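Local atomic coordinates of insulinase family protease (Yersinia pestis, PDB entry 3GO9), a protein that is predicted to belong to the insulinase (M16) family of metallopeptidases, whose typical members cleave peptides at a zinc-bound active site. Residues A161-N166 with V323-A328; W171-L176 with G183-Q188; Q305-N310 with M345-R350; Q312-L317 with V338-A343. All blocks are in the same frame, centred on the assembly; numbering follows the deposited sequence.

Contact 1 of 4, residues A161-N166 with V323-A328; sequences ATFPQN and VQYQRA
The ring of F163 reaches across to a hairpin tip, where Q324 and Y325 receive it in different ways. Q324 comes in at the rim: its amide nitrogen NE2 sits 3.5 Å from F163 CZ and close to the ring plane, with amide and ring turned 80° to each other. The Q324 chain is fully extended beyond CG, which carries the amide out from the strand to this edge. Y325 runs past F163 in the opposite direction, and its phenol oxygen OH comes within 3.4 Å of F163 CE2, while Y325 CZ stays 4.2 Å from the same carbon. The same oxygen lies 3.6 Å from P164 CD. This contact buries Y325 OH, which has no hydrogen-bonding partner in the model. F163 stretches out with CG anti to its backbone nitrogen (chi1 179°), and P164, joined to it by a cis peptide bond, lays CD over one ring face, 4.0 Å above the plane and offset toward the rim. Beside the cis bond, T162 OG1 donates to P164 O at 2.7 Å. On the far side Y325 and Q326 form the corners of a type I' turn, closed by Q324 N to R327 O and by R327 N to Q324 O, both 3.1 Å. The arrangement is that of a two-residue type I' beta-hairpin, linking strands 316-324 and 327-336, whose tip in the M16 inactive-domain sequence meets F163 and P164, next to edge strand 160-162 in the insulinase sequence.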
# COMPACT_ATOMS: atom_id res chain seq x y z
N ALA A 161 -10.38 5.24 -10.06
CA ALA A 161 -9.11 5.78 -9.64
C ALA A 161 -7.98 4.95 -10.13
O ALA A 161 -8.17 3.84 -10.66
CB ALA A 161 -9.06 5.86 -8.10
N THR A 162 -6.78 5.48 -9.95
CA THR A 162 -5.60 4.69 -10.22
C THR A 162 -4.77 4.46 -8.96
O THR A 162 -4.95 5.13 -7.95
CB THR A 162 -4.69 5.42 -11.25
OG1 THR A 162 -4.35 6.73 -10.76
CG2 THR A 162 -5.40 5.59 -12.60
N PHE A 163 -3.90 3.47 -9.01
CA PHE A 163 -2.81 3.36 -8.03
C PHE A 163 -1.48 3.32 -8.78
O PHE A 163 -1.33 2.48 -9.68
CB PHE A 163 -2.90 2.13 -7.17
CG PHE A 163 -1.77 2.04 -6.21
CD1 PHE A 163 -1.76 2.88 -5.09
CD2 PHE A 163 -0.64 1.27 -6.50
CE1 PHE A 163 -0.67 2.87 -4.24
CE2 PHE A 163 0.46 1.26 -5.64
CZ PHE A 163 0.43 2.07 -4.50
N PRO A 164 -0.51 4.19 -8.43
CA PRO A 164 -0.61 5.33 -7.53
C PRO A 164 -1.75 6.27 -7.93
O PRO A 164 -2.22 6.31 -9.09
CB PRO A 164 0.78 6.02 -7.67
CG PRO A 164 1.69 4.89 -7.98
CD PRO A 164 0.86 4.06 -8.95
N GLN A 165 -2.20 7.05 -6.96
CA GLN A 165 -3.33 7.88 -7.15
C GLN A 165 -3.14 8.97 -8.21
O GLN A 165 -4.08 9.32 -8.94
CB GLN A 165 -3.74 8.48 -5.79
CG GLN A 165 -4.76 9.51 -5.88
CD GLN A 165 -5.36 9.83 -4.51
OE1 GLN A 165 -6.52 10.20 -4.41
NE2 GLN A 165 -4.55 9.67 -3.45
N ASN A 166 -1.90 9.45 -8.34
CA ASN A 166 -1.60 10.45 -9.34
C ASN A 166 -0.40 9.99 -10.17
O ASN A 166 0.76 10.10 -9.75
CB ASN A 166 -1.29 11.82 -8.69
CG ASN A 166 -0.94 12.86 -9.72
OD1 ASN A 166 -1.09 12.66 -10.95
ND2 ASN A 166 -0.51 14.04 -9.24
N VAL A 323 6.67 -0.24 1.24
CA VAL A 323 7.14 -1.39 0.46
C VAL A 323 6.16 -1.50 -0.68
O VAL A 323 4.96 -1.66 -0.47
CB VAL A 323 7.14 -2.69 1.28
CG1 VAL A 323 7.55 -3.85 0.40
CG2 VAL A 323 8.03 -2.55 2.43
N GLN A 324 6.66 -1.39 -1.90
CA GLN A 324 5.82 -1.36 -3.09
C GLN A 324 6.70 -1.77 -4.21
O GLN A 324 7.86 -1.39 -4.24
CB GLN A 324 5.31 0.06 -3.36
CG GLN A 324 4.29 0.53 -2.42
CD GLN A 324 3.83 1.96 -2.71
OE1 GLN A 324 4.37 2.66 -3.60
NE2 GLN A 324 2.83 2.41 -1.95
N TYR A 325 6.17 -2.55 -5.15
CA TYR A 325 6.94 -3.06 -6.27
C TYR A 325 8.24 -3.76 -5.88
O TYR A 325 9.23 -3.62 -6.58
CB TYR A 325 7.21 -1.94 -7.30
CG TYR A 325 5.95 -1.16 -7.63
CD1 TYR A 325 5.02 -1.69 -8.49
CD2 TYR A 325 5.67 0.06 -6.99
CE1 TYR A 325 3.84 -1.00 -8.76
CE2 TYR A 325 4.50 0.73 -7.24
CZ TYR A 325 3.61 0.20 -8.15
OH TYR A 325 2.45 0.86 -8.42
N GLN A 326 8.21 -4.50 -4.78
CA GLN A 326 9.32 -5.33 -4.30
C GLN A 326 10.51 -4.47 -3.87
O GLN A 326 11.64 -4.99 -3.80
CB GLN A 326 9.72 -6.39 -5.36
CG GLN A 326 8.55 -7.29 -5.81
CD GLN A 326 8.83 -8.16 -7.08
OE1 GLN A 326 7.99 -8.99 -7.45
NE2 GLN A 326 9.98 -7.97 -7.74
N ARG A 327 10.28 -3.16 -3.64
CA ARG A 327 11.33 -2.26 -3.10
C ARG A 327 10.90 -1.70 -1.77
O ARG A 327 9.74 -1.43 -1.57
CB ARG A 327 11.60 -1.04 -3.99
CG ARG A 327 11.56 -1.24 -5.46
CD ARG A 327 12.81 -1.69 -6.04
NE ARG A 327 14.03 -1.00 -5.59
CZ ARG A 327 15.25 -1.56 -5.68
NH1 ARG A 327 15.39 -2.77 -6.21
NH2 ARG A 327 16.32 -0.92 -5.23
N ALA A 328 11.85 -1.50 -0.87
CA ALA A 328 11.59 -0.80 0.40
C ALA A 328 12.09 0.62 0.19
O ALA A 328 13.24 0.80 -0.25
CB ALA A 328 12.35 -1.45 1.56

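Contact 2 of 4, residues W171-L176 with G183-Q188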
# COMPACT_ATOMS: atom_id res chain seq x y z
N TRP A 171 7.49 13.25 -9.67
CA TRP A 171 8.18 12.20 -8.91
C TRP A 171 7.93 10.79 -9.48
O TRP A 171 8.84 9.98 -9.62
CB TRP A 171 7.80 12.21 -7.44
CG TRP A 171 8.13 10.98 -6.73
CD1 TRP A 171 7.25 10.05 -6.30
CD2 TRP A 171 9.45 10.45 -6.44
NE1 TRP A 171 7.90 9.00 -5.75
CE2 TRP A 171 9.25 9.21 -5.80
CE3 TRP A 171 10.75 10.89 -6.66
CZ2 TRP A 171 10.30 8.41 -5.36
CZ3 TRP A 171 11.83 10.08 -6.20
CH2 TRP A 171 11.58 8.85 -5.57
N TRP A 172 6.67 10.47 -9.74
CA TRP A 172 6.36 9.17 -10.30
C TRP A 172 6.96 8.97 -11.68
O TRP A 172 7.55 7.90 -11.92
CB TRP A 172 4.84 8.90 -10.25
CG TRP A 172 4.51 7.48 -10.62
CD1 TRP A 172 3.76 7.07 -11.66
CD2 TRP A 172 4.94 6.28 -9.93
NE1 TRP A 172 3.70 5.68 -11.69
CE2 TRP A 172 4.41 5.18 -10.64
CE3 TRP A 172 5.71 6.03 -8.80
CZ2 TRP A 172 4.65 3.87 -10.26
CZ3 TRP A 172 5.92 4.71 -8.41
CH2 TRP A 172 5.41 3.66 -9.14
N ARG A 173 6.91 9.98 -12.53
CA ARG A 173 7.55 9.97 -13.85
C ARG A 173 9.03 9.70 -13.73
O ARG A 173 9.57 8.85 -14.44
CB ARG A 173 7.32 11.26 -14.64
CG ARG A 173 5.89 11.52 -15.01
CD ARG A 173 5.28 10.34 -15.73
NE ARG A 173 3.91 10.62 -16.12
CZ ARG A 173 3.07 9.71 -16.59
NH1 ARG A 173 3.46 8.44 -16.75
NH2 ARG A 173 1.82 10.09 -16.91
N TYR A 174 9.66 10.30 -12.75
CA TYR A 174 11.10 10.02 -12.51
C TYR A 174 11.32 8.59 -12.04
O TYR A 174 12.14 7.86 -12.59
CB TYR A 174 11.65 11.02 -11.48
CG TYR A 174 13.11 10.82 -11.20
CD1 TYR A 174 14.08 11.18 -12.14
CD2 TYR A 174 13.53 10.24 -10.05
CE1 TYR A 174 15.44 11.01 -11.89
CE2 TYR A 174 14.90 10.04 -9.80
CZ TYR A 174 15.84 10.42 -10.73
OH TYR A 174 17.18 10.20 -10.49
N ARG A 175 10.54 8.18 -11.04
CA ARG A 175 10.72 6.90 -10.43
C ARG A 175 10.48 5.73 -11.37
O ARG A 175 11.13 4.70 -11.22
CB ARG A 175 9.85 6.76 -9.17
CG ARG A 175 10.15 5.56 -8.30
CD ARG A 175 11.48 5.64 -7.62
NE ARG A 175 11.95 4.37 -7.05
CZ ARG A 175 12.53 3.38 -7.74
NH1 ARG A 175 12.64 3.44 -9.07
NH2 ARG A 175 12.94 2.30 -7.10
N LEU A 176 9.58 5.92 -12.34
CA LEU A 176 9.24 4.94 -13.37
C LEU A 176 10.39 4.65 -14.35
O LEU A 176 10.37 3.66 -15.08
CB LEU A 176 8.09 5.48 -14.19
CG LEU A 176 6.67 5.37 -13.65
CD1 LEU A 176 5.72 6.14 -14.59
CD2 LEU A 176 6.26 3.90 -13.59
N GLY A 183 4.90 3.38 -20.49
CA GLY A 183 3.92 3.19 -21.53
C GLY A 183 2.71 2.35 -21.15
O GLY A 183 1.83 2.09 -21.99
N HIS A 184 2.60 2.03 -19.87
CA HIS A 184 1.45 1.38 -19.29
C HIS A 184 0.76 2.20 -18.21
O HIS A 184 0.27 1.63 -17.21
CB HIS A 184 1.85 0.04 -18.72
CG HIS A 184 2.29 -0.93 -19.78
ND1 HIS A 184 1.39 -1.54 -20.62
CD2 HIS A 184 3.51 -1.38 -20.14
CE1 HIS A 184 2.03 -2.33 -21.46
NE2 HIS A 184 3.32 -2.26 -21.18
N ASP A 185 0.68 3.52 -18.36
CA ASP A 185 -0.12 4.34 -17.44
C ASP A 185 -1.52 3.76 -17.24
O ASP A 185 -2.27 3.55 -18.22
CB ASP A 185 -0.34 5.74 -17.97
CG ASP A 185 0.85 6.58 -17.99
OD1 ASP A 185 1.99 6.10 -17.74
OD2 ASP A 185 0.59 7.79 -18.26
N PRO A 186 -1.91 3.50 -15.99
CA PRO A 186 -3.14 2.74 -15.70
C PRO A 186 -4.45 3.51 -15.88
O PRO A 186 -5.51 2.89 -15.88
CB PRO A 186 -2.95 2.27 -14.26
CG PRO A 186 -1.85 3.08 -13.70
CD PRO A 186 -1.02 3.62 -14.83
N GLY A 187 -4.38 4.82 -16.01
CA GLY A 187 -5.63 5.60 -16.14
C GLY A 187 -5.76 6.25 -17.51
O GLY A 187 -6.52 7.23 -17.62
N GLN A 188 -5.05 5.73 -18.52
CA GLN A 188 -5.01 6.33 -19.90
C GLN A 188 -6.39 6.20 -20.50
O GLN A 188 -7.00 5.17 -20.38
CB GLN A 188 -4.04 5.60 -20.86
CG GLN A 188 -2.60 5.46 -20.43
CD GLN A 188 -1.66 4.58 -21.34
OE1 GLN A 188 -1.12 5.10 -22.31
NE2 GLN A 188 -1.43 3.25 -20.99
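R173 and D185 join helix 170-175 to the loop that follows it through a two-pronged salt bridge, and the arginine can be followed outward to it. From CB the chain first places CG beside the backbone nitrogen, then bends at the next torsion (chi2 -54°) to swing CD and NE off the helix and out to D185, and from there it runs extended. At CZ the carboxylate is already near, with D185 OD2 at 3.6 Å. The two terminal nitrogens then take one oxygen each, end-on: NH1 donates to D185 OD1 at 2.9 Å with an N-H...O angle of 164°, and NH2 donates to D185 OD2, also at 2.9 Å and a little less straight. Both oxygens lie in or near the guanidinium plane and are approached on their syn sides, but from out of the carboxylate plane, the two flat groups being turned 25° against each other. NH2 has a second acceptor in Q168 OE1, which helps fix the rotation of the guanidinium. The paired opposite charges probably favour an ionised D185. The aspartate's own backbone is held as well: Q188 NE2 donates to D185 O at 2.9 Å, bridging the ends of the type I turn D185-Q188. Beside this turn H184 O takes a hydrogen bond from S60 OG. The whole is a bidentate arginine-aspartate salt bridge at the surface, fastening helix 170-175 to the connection that leads on to helix 196-206.

Contact 3 of 4, residues Q305-N310 with M345-R350; sequences QVLEKN and MTFVAR
The two helical segments come nearest at L307 and F347, whose CA atoms are 8.9 Å apart, a distance bridged mainly by one aromatic ring. Residues 305-309 are the last turn of helix 283-309, and N310 is the first residue beyond it; segment 345-350 lies within helix 341-358. Where the first helix ends, V306 O accepts twice from N310: from the backbone N at 2.8 Å and from the side-chain ND2 at 3.1 Å, the latter in the carbonyl plane on a lone pair. F347 projects with CG anti to its backbone nitrogen (chi1 166°), which sends the ring toward the other helix rim first. V306 CG1 meets that rim at 3.8 Å from F347 CE1, and L307 touches F347 CZ with its backbone N at 3.9 Å and with CB at 4.1 Å. This is helix-to-helix packing against the sheet of the M16 inactive-domain region: L307 and V348 rest on L317 of the sheet, and V348 also on L271. Q312 and L315, in the connection after the first helix, also lie against F347. A zinc ion sits about 4 Å from the side chain of V306, and H302 and E351, from the same two helices, together bind a zinc ion.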
# COMPACT_ATOMS: atom_id res chain seq x y z
N GLN A 305 12.27 15.55 18.01
CA GLN A 305 12.40 16.12 19.35
C GLN A 305 13.38 17.29 19.32
O GLN A 305 13.15 18.28 20.01
CB GLN A 305 12.94 15.12 20.38
CG GLN A 305 12.28 13.77 20.36
CD GLN A 305 12.22 13.16 21.72
OE1 GLN A 305 13.23 12.62 22.23
NE2 GLN A 305 11.03 13.23 22.34
N VAL A 306 14.50 17.12 18.61
CA VAL A 306 15.53 18.19 18.54
C VAL A 306 14.90 19.41 17.92
O VAL A 306 15.15 20.54 18.35
CB VAL A 306 16.76 17.75 17.72
CG1 VAL A 306 17.73 18.92 17.53
CG2 VAL A 306 17.50 16.59 18.41
N LEU A 307 14.11 19.22 16.86
CA LEU A 307 13.41 20.34 16.21
C LEU A 307 12.43 21.05 17.16
O LEU A 307 12.37 22.30 17.19
CB LEU A 307 12.69 19.88 14.95
CG LEU A 307 12.00 20.94 14.11
CD1 LEU A 307 12.92 22.13 13.76
CD2 LEU A 307 11.43 20.28 12.82
N GLU A 308 11.66 20.29 17.96
CA GLU A 308 10.72 20.90 18.91
C GLU A 308 11.48 21.76 19.92
O GLU A 308 11.00 22.82 20.35
CB GLU A 308 9.83 19.83 19.58
CG GLU A 308 10.22 19.36 20.99
CD GLU A 308 9.68 17.97 21.33
OE1 GLU A 308 9.41 17.16 20.41
OE2 GLU A 308 9.55 17.67 22.54
N LYS A 309 12.67 21.35 20.29
CA LYS A 309 13.45 22.12 21.27
C LYS A 309 14.23 23.28 20.64
O LYS A 309 14.51 24.28 21.32
CB LYS A 309 14.40 21.20 21.99
CG LYS A 309 15.01 21.81 23.21
CD LYS A 309 15.06 20.81 24.35
CE LYS A 309 15.50 21.49 25.65
NZ LYS A 309 16.82 21.02 26.12
N ASN A 310 14.62 23.12 19.37
CA ASN A 310 15.47 24.06 18.64
C ASN A 310 14.85 24.48 17.30
O ASN A 310 15.17 23.89 16.25
CB ASN A 310 16.82 23.41 18.39
CG ASN A 310 17.52 23.07 19.64
OD1 ASN A 310 18.17 23.92 20.27
ND2 ASN A 310 17.43 21.80 20.03
N MSE A 345 18.40 21.81 5.49
CA MSE A 345 19.12 20.60 5.15
C MSE A 345 20.33 20.37 6.06
O MSE A 345 20.58 19.26 6.52
CB MSE A 345 19.58 20.65 3.72
CG MSE A 345 20.33 19.40 3.29
SE MSE A 345 21.15 19.47 1.50
CE MSE A 345 22.60 20.68 1.88
N THR A 346 21.06 21.45 6.33
CA THR A 346 22.23 21.40 7.22
C THR A 346 21.83 20.93 8.63
O THR A 346 22.52 20.09 9.24
CB THR A 346 22.96 22.78 7.25
OG1 THR A 346 23.53 23.03 5.95
CG2 THR A 346 24.08 22.76 8.30
N PHE A 347 20.70 21.44 9.13
CA PHE A 347 20.16 21.04 10.43
C PHE A 347 19.95 19.54 10.46
O PHE A 347 20.40 18.86 11.37
CB PHE A 347 18.80 21.73 10.70
CG PHE A 347 18.05 21.11 11.84
CD1 PHE A 347 18.50 21.29 13.15
CD2 PHE A 347 16.94 20.31 11.64
CE1 PHE A 347 17.82 20.71 14.22
CE2 PHE A 347 16.26 19.70 12.73
CZ PHE A 347 16.71 19.89 14.00
N VAL A 348 19.25 19.00 9.47
CA VAL A 348 19.00 17.55 9.44
C VAL A 348 20.31 16.75 9.23
O VAL A 348 20.50 15.73 9.86
CB VAL A 348 17.93 17.16 8.41
CG1 VAL A 348 17.78 15.65 8.32
CG2 VAL A 348 16.59 17.80 8.78
N ALA A 349 21.16 17.18 8.31
CA ALA A 349 22.38 16.44 7.97
C ALA A 349 23.29 16.38 9.19
O ALA A 349 23.96 15.38 9.43
CB ALA A 349 23.12 17.10 6.85
N ARG A 350 23.30 17.42 10.01
CA ARG A 350 24.15 17.33 11.21
C ARG A 350 23.58 16.36 12.22
O ARG A 350 24.34 15.69 12.94
CB ARG A 350 24.35 18.73 11.79
CG ARG A 350 25.29 19.60 10.90
CD ARG A 350 25.50 20.97 11.43
NE ARG A 350 24.34 21.34 12.22
CZ ARG A 350 24.36 21.96 13.39
NH1 ARG A 350 25.50 22.37 13.93
NH2 ARG A 350 23.20 22.21 13.99

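Contact 4 of 4, residues Q312-L317 with V338-A343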
# COMPACT_ATOMS: atom_id res chain seq x y z
N GLN A 312 13.74 25.72 13.86
CA GLN A 312 14.40 26.01 12.57
C GLN A 312 13.39 26.75 11.68
O GLN A 312 12.29 26.25 11.46
CB GLN A 312 14.83 24.71 11.86
CG GLN A 312 15.81 23.85 12.61
CD GLN A 312 17.04 24.60 13.09
OE1 GLN A 312 17.73 25.20 12.27
NE2 GLN A 312 17.30 24.61 14.41
N LYS A 313 13.80 27.87 11.12
CA LYS A 313 12.91 28.78 10.36
C LYS A 313 12.17 28.06 9.22
O LYS A 313 12.78 27.61 8.25
CB LYS A 313 13.73 29.95 9.77
CG LYS A 313 12.92 31.08 9.12
CD LYS A 313 12.97 32.38 9.94
CE LYS A 313 12.01 33.44 9.41
NZ LYS A 313 12.32 34.76 10.00
N ASN A 314 10.84 27.94 9.35
CA ASN A 314 9.97 27.41 8.31
C ASN A 314 10.17 25.94 7.93
O ASN A 314 9.82 25.53 6.82
CB ASN A 314 10.08 28.29 7.07
CG ASN A 314 9.81 29.73 7.36
OD1 ASN A 314 8.83 30.03 8.02
ND2 ASN A 314 10.65 30.64 6.86
N LEU A 315 10.71 25.15 8.85
CA LEU A 315 10.92 23.72 8.58
C LEU A 315 9.78 22.88 9.08
O LEU A 315 9.47 22.98 10.28
CB LEU A 315 12.20 23.23 9.25
CG LEU A 315 12.59 21.78 9.00
CD1 LEU A 315 12.56 21.38 7.51
CD2 LEU A 315 13.96 21.50 9.62
N LYS A 316 9.18 22.04 8.22
CA LYS A 316 8.30 20.96 8.65
C LYS A 316 8.86 19.63 8.15
O LYS A 316 9.22 19.51 6.98
CB LYS A 316 6.89 21.12 8.10
CG LYS A 316 6.17 22.38 8.57
CD LYS A 316 4.92 22.52 7.71
CE LYS A 316 3.79 23.20 8.44
NZ LYS A 316 2.53 22.62 7.93
N LEU A 317 8.87 18.63 9.01
CA LEU A 317 9.51 17.36 8.72
C LEU A 317 8.47 16.30 8.59
O LEU A 317 7.48 16.28 9.36
CB LEU A 317 10.42 16.95 9.86
CG LEU A 317 11.62 17.83 10.09
CD1 LEU A 317 12.38 17.22 11.24
CD2 LEU A 317 12.45 17.93 8.82
N VAL A 338 12.44 27.66 -0.24
CA VAL A 338 13.75 27.61 -0.89
C VAL A 338 14.82 28.51 -0.20
O VAL A 338 16.02 28.11 -0.10
CB VAL A 338 13.62 27.88 -2.38
CG1 VAL A 338 13.20 29.37 -2.69
CG2 VAL A 338 14.92 27.56 -3.08
N GLU A 339 14.38 29.65 0.34
CA GLU A 339 15.25 30.60 1.03
C GLU A 339 15.87 30.00 2.29
O GLU A 339 16.91 30.45 2.75
CB GLU A 339 14.45 31.86 1.39
CG GLU A 339 14.05 32.71 0.18
CD GLU A 339 12.77 32.30 -0.56
OE1 GLU A 339 12.11 31.27 -0.22
OE2 GLU A 339 12.42 33.02 -1.52
N ASN A 340 15.22 28.98 2.85
CA ASN A 340 15.68 28.32 4.07
C ASN A 340 16.20 26.90 3.82
O ASN A 340 16.56 26.21 4.75
CB ASN A 340 14.53 28.23 5.06
CG ASN A 340 13.88 29.57 5.35
OD1 ASN A 340 12.69 29.75 5.13
ND2 ASN A 340 14.66 30.49 5.86
N LEU A 341 16.25 26.47 2.56
CA LEU A 341 16.64 25.11 2.19
C LEU A 341 18.01 24.68 2.71
O LEU A 341 18.11 23.64 3.37
CB LEU A 341 16.62 24.98 0.68
CG LEU A 341 17.02 23.62 0.10
CD1 LEU A 341 16.19 22.41 0.54
CD2 LEU A 341 16.99 23.72 -1.45
N THR A 342 19.06 25.43 2.40
CA THR A 342 20.40 25.04 2.81
C THR A 342 20.53 24.96 4.34
O THR A 342 21.05 23.99 4.86
CB THR A 342 21.47 25.93 2.23
OG1 THR A 342 21.37 25.99 0.80
CG2 THR A 342 22.83 25.42 2.62
N ALA A 343 19.98 25.92 5.07
CA ALA A 343 20.02 25.89 6.54
C ALA A 343 19.27 24.68 7.10
O ALA A 343 19.74 24.01 8.01
CB ALA A 343 19.44 27.19 7.12
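N340 OD1 receives N314 ND2 in a short, nearly straight hydrogen bond, 2.8 Å long with an N-H...O angle of 171°. The acceptor lies in the amide plane of N314, so the N-H points squarely at it, yet the donor stands 39° above the carbonyl plane of N340 and does not use a lone pair. The two amide planes are turned well away from each other, in keeping with the donor lying out of the carbonyl plane. With CG beside the backbone nitrogen in both (chi1 -55°), the two amides meet between the segments. The backbones are nearest at K313 and N340, whose CA atoms are 6.9 Å apart. There K313 O lies 3.7 Å from N340 CG, while on the side chain, in the conformer described, K313 CG comes to 3.7 Å from N340 ND2. K313 O is also taken by N344 ND2, four residues on from N340, so two asparagines hold the loop. The loop shape is set by a type II turn from Q312 to L315, closed by L315 N to Q312 O at 3.2 Å, with N314 at the corner position that takes positive phi. L341 N also bonds to V338 O. Here the turn entering edge strand 316-324 is pinned to the start of helix 341-358, in the alpha-beta-beta-alpha order in which helix 283-309, the hairpin 316-336 and helix 341-358 follow one another in the M16 inactive-domain region.

From the N terminus, contact 1 opens at 161-166, on strand 160-162, and contact 2 opens and closes within its long loop, binding helix 170-175 to 183-188. Before contact 1 closes, contact 3 opens at the end of helix 283-309 and contact 4 at 312-317; the hairpin tip 323-328 then closes contact 1, so it crosses both. Contact 4 closes next, at 338-343, and contact 3 shuts round it at 345-350. Contacts 1 and 2 touch: Y325 and P164 lie against W172, and R327 and R175 share the carboxylate of D274. Contacts 3 and 4 adjoin through Q312, L315 and L317, near the other end of that hairpin, about 30 Å from contact 1, centre to centre.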